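Local coordinates for protein proteasome chaperone 3 (Saccharomyces cerevisiae, PDB 2Z5B) that pairs with a second chaperone, POC4, as a heterodimer that binds proteasome precursors and helps the alpha-ring of the 20S proteasome to form, at residues I42-E53 and S140-I149; S3-P11 and F168-A178. All blocks are in the same frame, centred on the assembly; numbering follows the deposited sequence.

Contact 1 of 2, residues I42-E53 and S140-I149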
loop_
_atom_site.group_PDB
_atom_site.type_symbol
_atom_site.label_atom_id
_atom_site.label_comp_id
_atom_site.label_asym_id
_atom_site.label_seq_id
_atom_site.Cartn_x
_atom_site.Cartn_y
_atom_site.Cartn_z
ATOM N N ILE B 42 1.006 -2.504 6.408
ATOM C CA ILE B 42 1.156 -3.018 7.782
ATOM C C ILE B 42 1.944 -2.027 8.623
ATOM O O ILE B 42 3.173 -1.956 8.529
ATOM C CB ILE B 42 1.829 -4.399 7.854
ATOM C CG1 ILE B 42 1.269 -5.346 6.774
ATOM C CG2 ILE B 42 1.614 -4.989 9.248
ATOM C CD1 ILE B 42 2.049 -6.629 6.600
ATOM N N ARG B 43 1.243 -1.257 9.433
ATOM C CA ARG B 43 1.864 -0.175 10.167
ATOM C C ARG B 43 2.042 -0.485 11.649
ATOM O O ARG B 43 1.158 -1.053 12.281
ATOM C CB ARG B 43 1.034 1.096 10.023
ATOM C CG ARG B 43 0.985 1.642 8.603
ATOM C CD ARG B 43 0.332 2.987 8.642
ATOM N NE ARG B 43 0.128 3.574 7.317
ATOM C CZ ARG B 43 0.213 4.875 7.073
ATOM N NH1 ARG B 43 0.575 5.708 8.054
ATOM N NH2 ARG B 43 -0.019 5.341 5.838
ATOM N N LEU B 44 3.175 -0.050 12.196
ATOM C CA LEU B 44 3.479 -0.207 13.616
ATOM C C LEU B 44 3.531 1.175 14.219
ATOM O O LEU B 44 4.384 1.984 13.842
ATOM C CB LEU B 44 4.820 -0.924 13.826
ATOM C CG LEU B 44 5.243 -1.205 15.287
ATOM C CD1 LEU B 44 4.137 -1.893 16.055
ATOM C CD2 LEU B 44 6.511 -2.033 15.334
ATOM N N ASN B 45 2.609 1.440 15.142
ATOM C CA ASN B 45 2.396 2.788 15.680
ATOM C C ASN B 45 2.269 3.843 14.565
ATOM O O ASN B 45 2.790 4.945 14.682
ATOM C CB ASN B 45 3.497 3.167 16.687
ATOM C CG ASN B 45 3.360 2.431 18.033
ATOM O OD1 ASN B 45 4.312 2.363 18.812
ATOM N ND2 ASN B 45 2.183 1.898 18.306
ATOM N N GLY B 46 1.569 3.482 13.487
ATOM C CA GLY B 46 1.329 4.404 12.357
ATOM C C GLY B 46 2.490 4.483 11.380
ATOM O O GLY B 46 2.382 5.079 10.288
ATOM N N GLU B 47 3.615 3.886 11.765
ATOM C CA GLU B 47 4.827 3.987 10.956
ATOM C C GLU B 47 4.903 2.915 9.888
ATOM O O GLU B 47 4.392 1.811 10.057
ATOM C CB GLU B 47 6.091 3.976 11.831
ATOM C CG GLU B 47 6.126 5.127 12.807
ATOM C CD GLU B 47 7.374 5.149 13.682
ATOM O OE1 GLU B 47 8.333 4.393 13.393
ATOM O OE2 GLU B 47 7.384 5.947 14.657
ATOM N N MET B 48 5.585 3.258 8.801
ATOM C CA MET B 48 5.684 2.433 7.616
ATOM C C MET B 48 6.887 2.965 6.842
ATOM O O MET B 48 6.907 4.144 6.482
ATOM C CB MET B 48 4.409 2.601 6.789
ATOM C CG MET B 48 4.278 1.701 5.612
ATOM S SD MET B 48 2.543 1.593 5.182
ATOM C CE MET B 48 2.308 3.029 4.135
ATOM N N ASP B 49 7.876 2.110 6.583
ATOM C CA ASP B 49 9.173 2.584 6.066
ATOM C C ASP B 49 9.758 1.718 4.947
ATOM O O ASP B 49 10.804 2.041 4.385
ATOM C CB ASP B 49 10.186 2.693 7.225
ATOM C CG ASP B 49 10.538 1.333 7.840
ATOM O OD1 ASP B 49 10.111 0.287 7.310
ATOM O OD2 ASP B 49 11.252 1.309 8.869
ATOM N N SER B 50 9.092 0.615 4.632
ATOM C CA SER B 50 9.569 -0.303 3.599
ATOM C C SER B 50 8.452 -0.661 2.637
ATOM O O SER B 50 7.278 -0.566 2.989
ATOM C CB SER B 50 10.135 -1.578 4.245
ATOM O OG SER B 50 11.005 -1.262 5.329
ATOM N N THR B 51 8.805 -1.051 1.420
ATOM C CA THR B 51 7.816 -1.520 0.446
ATOM C C THR B 51 8.427 -2.619 -0.405
ATOM O O THR B 51 9.565 -2.490 -0.879
ATOM C CB THR B 51 7.268 -0.379 -0.456
ATOM O OG1 THR B 51 6.542 0.568 0.339
ATOM C CG2 THR B 51 6.337 -0.922 -1.537
ATOM N N TYR B 52 7.659 -3.686 -0.603
ATOM C CA TYR B 52 8.084 -4.840 -1.379
ATOM C C TYR B 52 7.025 -5.233 -2.378
ATOM O O TYR B 52 5.828 -5.150 -2.094
ATOM C CB TYR B 52 8.389 -6.035 -0.459
ATOM C CG TYR B 52 9.357 -5.678 0.641
ATOM C CD1 TYR B 52 10.738 -5.679 0.419
ATOM C CD2 TYR B 52 8.889 -5.285 1.893
ATOM C CE1 TYR B 52 11.629 -5.307 1.438
ATOM C CE2 TYR B 52 9.761 -4.930 2.907
ATOM C CZ TYR B 52 11.124 -4.948 2.679
ATOM O OH TYR B 52 11.958 -4.583 3.715
ATOM N N GLU B 53 7.475 -5.652 -3.551
ATOM C CA GLU B 53 6.595 -6.222 -4.542
ATOM C C GLU B 53 6.797 -7.734 -4.560
ATOM O O GLU B 53 7.922 -8.224 -4.743
ATOM C CB GLU B 53 6.846 -5.588 -5.920
ATOM C CG GLU B 53 5.843 -6.010 -6.981
ATOM C CD GLU B 53 5.921 -5.184 -8.252
ATOM O OE1 GLU B 53 7.035 -4.790 -8.678
ATOM O OE2 GLU B 53 4.848 -4.931 -8.840
ATOM N N SER B 140 -0.125 -10.523 -7.911
ATOM C CA SER B 140 0.796 -9.464 -7.559
ATOM C C SER B 140 0.329 -8.868 -6.234
ATOM O O SER B 140 -0.875 -8.686 -6.011
ATOM C CB SER B 140 0.795 -8.407 -8.660
ATOM O OG SER B 140 1.614 -7.312 -8.328
ATOM N N LEU B 141 1.287 -8.597 -5.355
ATOM C CA LEU B 141 1.020 -7.975 -4.069
ATOM C C LEU B 141 2.098 -6.963 -3.745
ATOM O O LEU B 141 3.292 -7.280 -3.728
ATOM C CB LEU B 141 0.904 -9.045 -2.968
ATOM C CG LEU B 141 0.666 -8.722 -1.490
ATOM C CD1 LEU B 141 -0.571 -7.845 -1.219
ATOM C CD2 LEU B 141 0.559 -10.025 -0.697
ATOM N N LEU B 142 1.666 -5.739 -3.476
ATOM C CA LEU B 142 2.546 -4.669 -3.039
ATOM C C LEU B 142 2.342 -4.484 -1.536
ATOM O O LEU B 142 1.206 -4.279 -1.080
ATOM C CB LEU B 142 2.190 -3.401 -3.839
ATOM C CG LEU B 142 3.153 -2.271 -4.207
ATOM C CD1 LEU B 142 4.537 -2.742 -4.569
ATOM C CD2 LEU B 142 2.557 -1.466 -5.368
ATOM N N ILE B 143 3.420 -4.623 -0.762
ATOM C CA ILE B 143 3.337 -4.549 0.704
ATOM C C ILE B 143 4.176 -3.400 1.226
ATOM O O ILE B 143 5.391 -3.375 1.045
ATOM C CB ILE B 143 3.760 -5.878 1.433
ATOM C CG1 ILE B 143 2.953 -7.065 0.895
ATOM C CG2 ILE B 143 3.563 -5.735 2.959
ATOM C CD1 ILE B 143 3.456 -8.468 1.339
ATOM N N SER B 144 3.523 -2.444 1.865
ATOM C CA SER B 144 4.233 -1.383 2.562
ATOM C C SER B 144 4.112 -1.653 4.049
ATOM O O SER B 144 3.006 -1.842 4.559
ATOM C CB SER B 144 3.663 -0.008 2.212
ATOM O OG SER B 144 3.849 0.296 0.839
ATOM N N MET B 145 5.238 -1.677 4.747
ATOM C CA MET B 145 5.217 -2.034 6.159
ATOM C C MET B 145 6.316 -1.373 6.988
ATOM O O MET B 145 7.268 -0.830 6.434
ATOM C CB MET B 145 5.251 -3.567 6.321
ATOM C CG MET B 145 6.473 -4.279 5.728
ATOM S SD MET B 145 6.304 -6.096 5.854
ATOM C CE MET B 145 5.363 -6.235 7.351
ATOM N N SER B 146 6.158 -1.421 8.310
ATOM C CA SER B 146 7.217 -1.016 9.244
ATOM C C SER B 146 8.203 -2.167 9.427
ATOM O O SER B 146 7.814 -3.254 9.861
ATOM C CB SER B 146 6.617 -0.645 10.599
ATOM O OG SER B 146 7.618 -0.546 11.610
ATOM N N SER B 147 9.475 -1.920 9.107
ATOM C CA SER B 147 10.551 -2.880 9.349
ATOM C C SER B 147 10.737 -3.190 10.844
ATOM O O SER B 147 11.353 -4.195 11.210
ATOM C CB SER B 147 11.865 -2.336 8.780
ATOM O OG SER B 147 12.194 -1.102 9.391
ATOM N N LYS B 148 10.211 -2.319 11.698
ATOM C CA LYS B 148 10.365 -2.456 13.151
ATOM C C LYS B 148 9.438 -3.502 13.781
ATOM O O LYS B 148 9.554 -3.800 14.977
ATOM C CB LYS B 148 10.184 -1.101 13.833
ATOM C CG LYS B 148 11.137 -0.027 13.301
ATOM C CD LYS B 148 11.777 0.781 14.422
ATOM C CE LYS B 148 13.077 0.136 14.921
ATOM N NZ LYS B 148 14.183 0.199 13.910
ATOM N N ILE B 149 8.515 -4.049 12.986
ATOM C CA ILE B 149 7.689 -5.179 13.427
ATOM C C ILE B 149 8.549 -6.443 13.544
ATOM O O ILE B 149 8.288 -7.317 14.371
ATOM C CB ILE B 149 6.508 -5.465 12.452
ATOM C CG1 ILE B 149 5.653 -4.216 12.229
ATOM C CG2 ILE B 149 5.620 -6.603 12.988
ATOM C CD1 ILE B 149 4.705 -4.326 11.064
#

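Contact 2 of 2, residues S3-P11 and F168-A178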
loop_
_atom_site.group_PDB
_atom_site.type_symbol
_atom_site.label_atom_id
_atom_site.label_comp_id
_atom_site.label_asym_id
_atom_site.label_seq_id
_atom_site.Cartn_x
_atom_site.Cartn_y
_atom_site.Cartn_z
ATOM N N SER B 3 -12.142 -0.457 0.861
ATOM C CA SER B 3 -11.003 -0.540 1.766
ATOM C C SER B 3 -11.290 -1.641 2.785
ATOM O O SER B 3 -12.447 -1.831 3.195
ATOM C CB SER B 3 -10.768 0.803 2.444
ATOM O OG SER B 3 -9.661 0.752 3.331
ATOM N N TYR B 4 -10.247 -2.404 3.118
ATOM C CA TYR B 4 -10.277 -3.361 4.213
ATOM C C TYR B 4 -9.295 -2.879 5.266
ATOM O O TYR B 4 -8.263 -2.289 4.927
ATOM C CB TYR B 4 -9.872 -4.761 3.737
ATOM C CG TYR B 4 -10.700 -5.269 2.578
ATOM C CD1 TYR B 4 -11.883 -5.981 2.795
ATOM C CD2 TYR B 4 -10.302 -5.023 1.255
ATOM C CE1 TYR B 4 -12.643 -6.440 1.715
ATOM C CE2 TYR B 4 -11.045 -5.473 0.187
ATOM C CZ TYR B 4 -12.218 -6.174 0.422
ATOM O OH TYR B 4 -12.967 -6.629 -0.649
ATOM N N GLU B 5 -9.617 -3.092 6.538
ATOM C CA GLU B 5 -8.714 -2.659 7.619
ATOM C C GLU B 5 -8.923 -3.433 8.911
ATOM O O GLU B 5 -9.981 -4.042 9.119
ATOM C CB GLU B 5 -8.851 -1.155 7.893
ATOM C CG GLU B 5 -10.040 -0.812 8.776
ATOM C CD GLU B 5 -10.246 0.673 8.984
ATOM O OE1 GLU B 5 -9.262 1.446 8.991
ATOM O OE2 GLU B 5 -11.420 1.063 9.172
ATOM N N PHE B 6 -7.913 -3.380 9.779
ATOM C CA PHE B 6 -7.922 -4.095 11.070
ATOM C C PHE B 6 -6.917 -3.415 11.969
ATOM O O PHE B 6 -5.767 -3.178 11.571
ATOM C CB PHE B 6 -7.525 -5.568 10.891
ATOM C CG PHE B 6 -7.823 -6.448 12.095
ATOM C CD1 PHE B 6 -9.085 -7.016 12.259
ATOM C CD2 PHE B 6 -6.834 -6.729 13.035
ATOM C CE1 PHE B 6 -9.364 -7.839 13.363
ATOM C CE2 PHE B 6 -7.092 -7.565 14.135
ATOM C CZ PHE B 6 -8.372 -8.117 14.296
ATOM N N GLN B 7 -7.357 -3.103 13.181
ATOM C CA GLN B 7 -6.531 -2.406 14.144
ATOM C C GLN B 7 -6.485 -3.227 15.419
ATOM O O GLN B 7 -7.524 -3.634 15.961
ATOM C CB GLN B 7 -7.085 -0.999 14.422
ATOM C CG GLN B 7 -6.356 -0.228 15.532
ATOM C CD GLN B 7 -4.967 0.266 15.139
ATOM O OE1 GLN B 7 -4.826 1.224 14.374
ATOM N NE2 GLN B 7 -3.931 -0.355 15.708
ATOM N N THR B 8 -5.270 -3.481 15.882
ATOM C CA THR B 8 -5.065 -4.161 17.139
ATOM C C THR B 8 -3.751 -3.702 17.759
ATOM O O THR B 8 -3.258 -2.618 17.433
ATOM C CB THR B 8 -5.149 -5.711 16.980
ATOM O OG1 THR B 8 -4.976 -6.326 18.260
ATOM C CG2 THR B 8 -4.098 -6.214 15.993
ATOM N N HIS B 9 -3.217 -4.513 18.670
ATOM C CA HIS B 9 -1.940 -4.262 19.324
ATOM C C HIS B 9 -1.129 -5.545 19.274
ATOM O O HIS B 9 -1.699 -6.628 19.359
ATOM C CB HIS B 9 -2.164 -3.830 20.783
ATOM C CG HIS B 9 -2.899 -2.529 20.918
ATOM N ND1 HIS B 9 -4.264 -2.426 20.757
ATOM C CD2 HIS B 9 -2.455 -1.279 21.184
ATOM C CE1 HIS B 9 -4.631 -1.168 20.922
ATOM N NE2 HIS B 9 -3.551 -0.451 21.181
ATOM N N LEU B 10 0.186 -5.445 19.102
ATOM C CA LEU B 10 1.018 -6.649 19.147
ATOM C C LEU B 10 0.931 -7.293 20.542
ATOM O O LEU B 10 0.848 -6.578 21.545
ATOM C CB LEU B 10 2.471 -6.348 18.754
ATOM C CG LEU B 10 2.808 -6.206 17.269
ATOM C CD1 LEU B 10 4.285 -5.894 17.098
ATOM C CD2 LEU B 10 2.444 -7.462 16.487
ATOM N N PRO B 11 0.898 -8.641 20.603
ATOM C CA PRO B 11 0.758 -9.396 21.856
ATOM C C PRO B 11 1.705 -8.927 22.975
ATOM O O PRO B 11 2.775 -8.385 22.689
ATOM C CB PRO B 11 1.091 -10.828 21.434
ATOM C CG PRO B 11 0.673 -10.897 20.022
ATOM C CD PRO B 11 0.989 -9.545 19.441
ATOM N N PHE B 168 0.682 -14.127 14.236
ATOM C CA PHE B 168 -0.230 -13.071 14.679
ATOM C C PHE B 168 -0.577 -12.094 13.551
ATOM O O PHE B 168 -1.743 -11.745 13.373
ATOM C CB PHE B 168 0.368 -12.295 15.853
ATOM C CG PHE B 168 -0.508 -11.176 16.342
ATOM C CD1 PHE B 168 -1.590 -11.445 17.182
ATOM C CD2 PHE B 168 -0.259 -9.863 15.962
ATOM C CE1 PHE B 168 -2.414 -10.410 17.643
ATOM C CE2 PHE B 168 -1.077 -8.819 16.417
ATOM C CZ PHE B 168 -2.145 -9.100 17.259
ATOM N N VAL B 169 0.443 -11.634 12.825
ATOM C CA VAL B 169 0.236 -10.737 11.693
ATOM C C VAL B 169 -0.608 -11.406 10.603
ATOM O O VAL B 169 -1.535 -10.773 10.069
ATOM C CB VAL B 169 1.569 -10.175 11.119
ATOM C CG1 VAL B 169 1.311 -9.324 9.867
ATOM C CG2 VAL B 169 2.291 -9.337 12.174
ATOM N N LEU B 170 -0.322 -12.671 10.289
ATOM C CA LEU B 170 -1.154 -13.427 9.339
ATOM C C LEU B 170 -2.624 -13.500 9.788
ATOM O O LEU B 170 -3.526 -13.252 8.995
ATOM C CB LEU B 170 -0.608 -14.846 9.089
ATOM C CG LEU B 170 0.659 -15.005 8.242
ATOM C CD1 LEU B 170 1.112 -16.490 8.102
ATOM C CD2 LEU B 170 0.486 -14.385 6.859
ATOM N N LYS B 171 -2.848 -13.820 11.061
ATOM C CA LYS B 171 -4.198 -13.799 11.640
ATOM C C LYS B 171 -4.887 -12.429 11.489
ATOM O O LYS B 171 -6.058 -12.365 11.176
ATOM C CB LYS B 171 -4.149 -14.186 13.118
ATOM C CG LYS B 171 -5.523 -14.342 13.740
ATOM C CD LYS B 171 -5.437 -14.881 15.179
ATOM C CE LYS B 171 -6.779 -14.685 15.890
ATOM N NZ LYS B 171 -7.879 -15.341 15.127
ATOM N N CYS B 172 -4.152 -11.353 11.718
ATOM C CA CYS B 172 -4.704 -9.994 11.594
ATOM C C CYS B 172 -5.179 -9.736 10.158
ATOM O O CYS B 172 -6.267 -9.190 9.933
ATOM C CB CYS B 172 -3.644 -8.963 12.003
ATOM S SG CYS B 172 -3.275 -8.934 13.765
ATOM N N ILE B 173 -4.376 -10.174 9.188
ATOM C CA ILE B 173 -4.673 -9.974 7.771
ATOM C C ILE B 173 -5.913 -10.766 7.369
ATOM O O ILE B 173 -6.794 -10.226 6.691
ATOM C CB ILE B 173 -3.447 -10.304 6.877
ATOM C CG1 ILE B 173 -2.327 -9.284 7.132
ATOM C CG2 ILE B 173 -3.838 -10.341 5.392
ATOM C CD1 ILE B 173 -0.928 -9.746 6.746
ATOM N N LYS B 174 -5.992 -12.021 7.820
ATOM C CA LYS B 174 -7.177 -12.872 7.639
ATOM C C LYS B 174 -8.433 -12.315 8.334
ATOM O O LYS B 174 -9.531 -12.385 7.777
ATOM C CB LYS B 174 -6.893 -14.310 8.115
ATOM C CG LYS B 174 -8.037 -15.317 7.869
ATOM C CD LYS B 174 -7.594 -16.760 8.133
ATOM C CE LYS B 174 -8.790 -17.691 8.296
ATOM N NZ LYS B 174 -9.505 -17.458 9.590
ATOM N N ASP B 175 -8.267 -11.756 9.536
ATOM C CA ASP B 175 -9.385 -11.214 10.306
ATOM C C ASP B 175 -9.945 -9.931 9.691
ATOM O O ASP B 175 -11.124 -9.611 9.852
ATOM C CB ASP B 175 -8.997 -11.003 11.768
ATOM C CG ASP B 175 -8.943 -12.300 12.550
ATOM O OD1 ASP B 175 -9.498 -13.322 12.078
ATOM O OD2 ASP B 175 -8.349 -12.296 13.645
ATOM N N MET B 176 -9.098 -9.230 8.949
ATOM C CA MET B 176 -9.511 -8.130 8.113
ATOM C C MET B 176 -10.584 -8.575 7.104
ATOM O O MET B 176 -11.498 -7.805 6.802
ATOM C CB MET B 176 -8.271 -7.593 7.388
ATOM C CG MET B 176 -8.459 -6.324 6.619
ATOM S SD MET B 176 -6.878 -5.490 6.375
ATOM C CE MET B 176 -6.067 -6.534 5.187
ATOM N N TYR B 177 -10.489 -9.843 6.682
ATOM C CA TYR B 177 -11.035 -10.428 5.421
ATOM C C TYR B 177 -10.175 -9.934 4.233
ATOM O O TYR B 177 -10.666 -9.507 3.180
ATOM C CB TYR B 177 -12.537 -10.194 5.281
ATOM C CG TYR B 177 -13.353 -10.783 6.435
ATOM C CD1 TYR B 177 -12.724 -11.284 7.577
ATOM C CD2 TYR B 177 -14.747 -10.778 6.410
ATOM C CE1 TYR B 177 -13.453 -11.803 8.650
ATOM C CE2 TYR B 177 -15.495 -11.290 7.498
ATOM C CZ TYR B 177 -14.832 -11.802 8.599
ATOM O OH TYR B 177 -15.540 -12.317 9.673
ATOM N N ALA B 178 -8.868 -10.027 4.450
ATOM C CA ALA B 178 -7.837 -9.201 3.792
ATOM C C ALA B 178 -8.199 -8.346 2.581
ATOM O O ALA B 178 -9.341 -8.351 2.121
ATOM C CB ALA B 178 -6.662 -10.034 3.487
HETATM O O HOH W 1 -12.189 -4.620 6.770
#

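Contact 1 of 2, residues I42-E53 and S140-I149
Ile42 and Met145 lie side by side on the face of the sheet turned to helix 109-124, their side chains pointing the same way. The forked Ile42 fills two hollows: its CD1 lodges in the corner formed by Ile143 CG2, at 4.0 Å, and Met145 CE, at a tighter than usual 3.4 Å, while its CG2 meets Ile149 CD1 at 3.6 Å, Ile42 and Ile149 crossing at about a right angle. Leu44 continues the ridge, its CB lying against Ile149 CG1. Tyr52 turns the edge of its ring to Met145 CG. Strand 140-145 is inserted between 42-44, to which it is parallel, and the antiparallel 50-53. A classic beta bulge at Asp49 and Ser50 sets both amides on Met145 O, that of Asp49 from above the carbonyl plane. With CG between its backbone N and carbonyl carbon (chi1 66°), Asp49 grips Ser147 twice: OD2 accepts from Ser147 OG on its syn lone pair at 2.6 Å, and OD1 accepts from Ser147 N at 2.9 Å. Ser50 OG reaches OD1 from the opposite face of the carboxylate. On the other face of the sheet, Thr51 OG1 and Ser144 OG share a hydrogen bond of 2.8 Å. Three bonds on one carboxylate probably spread its charge and hold it fixed, while the separate hydroxyl pair, through Ser144 OG bonded to Tyr62 of the YPL144W chain, ties the sheet to the partner subunit.

Contact 2 of 2, residues S3-P11 and F168-A178
Phe168 has CG opposite its backbone N (chi1 179°), which stands the ring up toward Pro11, and Phe6, likewise trans (chi1 -166°), lays its ring over the carbonyl of Cys172. The contact is an alpha/beta layer packing in which helix 168-176 lies against one face of edge strand 3-9 at 135°. Pro11 CD sits over the centre of the Phe168 ring, 3.6 Å from its centroid, in a CH-pi contact, and Cys172 SG approaches the opposite face toward the rim. Leu10 CD2 touches Phe168 CD2 at 3.7 Å, and Thr8 CG2 lies alongside both ring and sulfur, 3.7 Å from Phe168 CZ and 3.6 Å from Cys172 SG. An alanine in place of Phe168 is likely to leave the Pro11 ring without its aromatic platform and open a gap beside Thr8 and Leu10. Further along, Phe6 CE1 rests on Asp175 CB at 3.6 Å. Met176, bent at chi3, presses CG against Tyr4 CB and carries SD alongside the backbone of Glu5. A Schellman motif ends the helix at Tyr177, whose positive phi turns the chain back toward the strand. No direct hydrogen bond crosses the contact; a water accepts from Glu5 N and donates to Met176 O. Beyond the helix end, Ala178 O stands over the centre of the Tyr4 ring, 3.4 Å from Tyr4 CG.

Overall arrangement
Both contacts build on the same mixed sheet, but at different depths. Contact 1 is a largely buried strand-to-strand joint inside the sheet, held by backbone hydrogen bonds and a carboxylate-serine cluster at its rim; contact 2 lies at strand 3-9, one of the two outer strands within the chain, is only partly buried, and relies on rings, aliphatic groups and one bridging water. Along the chain, contact 1 is nested within the loop that contact 2 closes, and helix 162-176 is the next regular element after strand 140-145. The two meet where Leu44 CD1 packs on Leu10 CD1 and Ile42 CD1 approaches Val169 CG1. Their relation to the partner subunit differs too: contact 1 hydrogen-bonds to the YPL144W chain, whereas strand 3-9 of contact 2 packs on it.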